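Local coordinates for putative exonuclease (Eubacterium rectale, PDB 3L0A), which binds zinc and probably acts as a hydrolase, likely a nuclease, through a PDDEXK-like domain, at the interface of chains A and B. Residues are numbered along the deposited sequence; one frame, centred on the assembly and turned at random. Chains: chain A/B, Putative exonuclease.

The interface of chains A and B. Residues chain A 104, 107, 203-206; chain B 251-253, 257.
A:Asp203 and B:Arg251 meet tip to tip in a salt bridge, and the contact illustrates how one guanidinium can anchor a C-terminal segment on a neighbouring chain. B:Arg251 NH1 lies 2.5 Å from A:Asp203 OD1, a short approach made nearly along the carboxylate C-O axis, with the two planar groups turned 78° apart. The same NH1 also donates to the backbone oxygen of A:Ile204, which sits at the guanidinium edge, close to its plane, although the nitrogen stands above the carbonyl plane. A bend at chi3 (-44°) turns the end of the arginine toward these acceptors. Over one face lies the guanidinium of A:Arg205, stacked with the planes 23° apart and A:Arg205 CZ 3.7 Å from B:Arg251 CZ; A:Asp203 is likely to offset the repulsion between the two charges. An alanine in place of B:Arg251 would probably leave the A:Asp203 carboxylate without its cationic mate and uncover the stacked face of A:Arg205.

Two residues on, B:Leu253 gives its backbone N to A:Asp104 OD1 at 3.1 Å in a fairly straight bond that uses the syn lone pair. A water joins the same OD1 to B:Arg251 O, while A:Asp104 OD2 accepts the backbone N of A:Phe107 on its anti lone pair (2.8 Å), steadying the carboxylate from within chain A. The B:Leu253 side chain crosses that of A:Asp104 at about a right angle and rests its CD1 3.8 Å from A:Ile204 CG1, near the rim of A:Phe107. Farther along, B:Ile257 N bonds to A:Ile206 O, and its CD1 packs on the aliphatic stem of A:Arg205.

Chain A supplies the start of strand 204-209 with the loop residue before it, and the loop and first turn of helix 105-110; chain B supplies the segment after helix 245-250 as far as strand 257-258. The chain B tail reaches across to chain A, an arrangement that suggests an oligomer, though the structure alone does not establish one in solution.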
loop_
_atom_site.group_PDB
_atom_site.type_symbol
_atom_site.label_atom_id
_atom_site.label_comp_id
_atom_site.label_asym_id
_atom_site.label_seq_id
_atom_site.Cartn_x
_atom_site.Cartn_y
_atom_site.Cartn_z
ATOM N N ASP A 104 13.098 -17.720 24.046
ATOM C CA ASP A 104 14.369 -18.075 23.377
ATOM C C ASP A 104 15.624 -17.805 24.248
ATOM O O ASP A 104 16.059 -16.669 24.395
ATOM C CB ASP A 104 14.470 -17.312 22.030
ATOM C CG ASP A 104 15.575 -17.865 21.107
ATOM O OD1 ASP A 104 15.290 -18.825 20.365
ATOM O OD2 ASP A 104 16.725 -17.346 21.139
ATOM N N PHE A 107 18.567 -15.769 22.492
ATOM C CA PHE A 107 18.262 -14.352 22.347
ATOM C C PHE A 107 18.361 -13.715 23.719
ATOM O O PHE A 107 19.024 -12.690 23.878
ATOM C CB PHE A 107 16.869 -14.182 21.736
ATOM C CG PHE A 107 16.520 -12.743 21.240
ATOM C CD1 PHE A 107 16.451 -11.660 22.109
ATOM C CD2 PHE A 107 16.206 -12.520 19.898
ATOM C CE1 PHE A 107 16.095 -10.389 21.657
ATOM C CE2 PHE A 107 15.836 -11.256 19.435
ATOM C CZ PHE A 107 15.779 -10.201 20.307
ATOM N N ASP A 203 9.333 -12.691 13.642
ATOM C CA ASP A 203 10.643 -13.181 13.227
ATOM C C ASP A 203 11.634 -12.726 14.270
ATOM O O ASP A 203 11.670 -11.552 14.563
ATOM C CB ASP A 203 10.993 -12.514 11.889
ATOM C CG ASP A 203 12.028 -13.267 11.078
ATOM O OD1 ASP A 203 12.290 -14.432 11.349
ATOM O OD2 ASP A 203 12.566 -12.667 10.129
ATOM N N ILE A 204 12.438 -13.620 14.825
ATOM C CA ILE A 204 13.528 -13.229 15.726
ATOM C C ILE A 204 14.904 -13.669 15.200
ATOM O O ILE A 204 15.042 -14.830 14.740
ATOM C CB ILE A 204 13.378 -13.807 17.197
ATOM C CG1 ILE A 204 13.681 -15.317 17.245
ATOM C CG2 ILE A 204 12.010 -13.445 17.803
ATOM C CD1 ILE A 204 13.298 -16.017 18.522
ATOM N N ARG A 205 15.902 -12.765 15.333
ATOM C CA ARG A 205 17.303 -12.979 14.934
ATOM C C ARG A 205 18.244 -12.153 15.789
ATOM O O ARG A 205 17.940 -11.006 16.109
ATOM C CB ARG A 205 17.563 -12.492 13.492
ATOM C CG ARG A 205 16.926 -13.252 12.367
ATOM C CD ARG A 205 17.343 -14.662 12.299
ATOM N NE ARG A 205 16.707 -15.351 11.171
ATOM C CZ ARG A 205 16.983 -16.618 10.838
ATOM N NH1 ARG A 205 17.866 -17.329 11.537
ATOM N NH2 ARG A 205 16.382 -17.181 9.798
ATOM N N ILE A 206 19.414 -12.708 16.084
ATOM C CA ILE A 206 20.591 -11.947 16.512
ATOM C C ILE A 206 21.456 -11.687 15.279
ATOM O O ILE A 206 21.863 -12.631 14.608
ATOM C CB ILE A 206 21.409 -12.737 17.563
ATOM C CG1 ILE A 206 20.633 -12.868 18.878
ATOM C CG2 ILE A 206 22.703 -12.026 17.882
ATOM C CD1 ILE A 206 20.083 -11.464 19.463
ATOM N N ARG B 251 11.192 -21.507 15.329
ATOM C CA ARG B 251 12.618 -21.253 15.292
ATOM C C ARG B 251 13.186 -21.218 16.676
ATOM O O ARG B 251 12.561 -20.672 17.572
ATOM C CB ARG B 251 12.924 -19.931 14.585
ATOM C CG ARG B 251 14.409 -19.650 14.444
ATOM C CD ARG B 251 14.688 -18.451 13.569
ATOM N NE ARG B 251 13.862 -18.460 12.366
ATOM C CZ ARG B 251 13.485 -17.375 11.698
ATOM N NH1 ARG B 251 13.870 -16.182 12.099
ATOM N NH2 ARG B 251 12.715 -17.488 10.627
ATOM N N VAL B 252 14.388 -21.783 16.835
ATOM C CA VAL B 252 15.108 -21.824 18.091
ATOM C C VAL B 252 16.492 -21.401 17.726
ATOM O O VAL B 252 17.223 -22.146 17.074
ATOM C CB VAL B 252 15.136 -23.242 18.698
ATOM C CG1 VAL B 252 15.932 -23.269 19.999
ATOM C CG2 VAL B 252 13.708 -23.776 18.940
ATOM N N LEU B 253 16.868 -20.193 18.123
ATOM C CA LEU B 253 18.154 -19.630 17.735
ATOM C C LEU B 253 19.345 -20.257 18.478
ATOM O O LEU B 253 19.277 -20.521 19.683
ATOM C CB LEU B 253 18.173 -18.136 18.009
ATOM C CG LEU B 253 17.117 -17.269 17.331
ATOM C CD1 LEU B 253 17.368 -15.878 17.904
ATOM C CD2 LEU B 253 17.242 -17.282 15.813
ATOM N N ILE B 257 23.228 -14.505 12.841
ATOM C CA ILE B 257 23.435 -14.188 11.439
ATOM C C ILE B 257 24.229 -12.888 11.270
ATOM O O ILE B 257 24.665 -12.275 12.254
ATOM C CB ILE B 257 22.105 -14.203 10.586
ATOM C CG1 ILE B 257 21.101 -13.145 11.017
ATOM C CG2 ILE B 257 21.465 -15.560 10.599
ATOM C CD1 ILE B 257 19.860 -13.068 10.059
HETATM O O HOH W 1 12.871 -19.684 20.016
#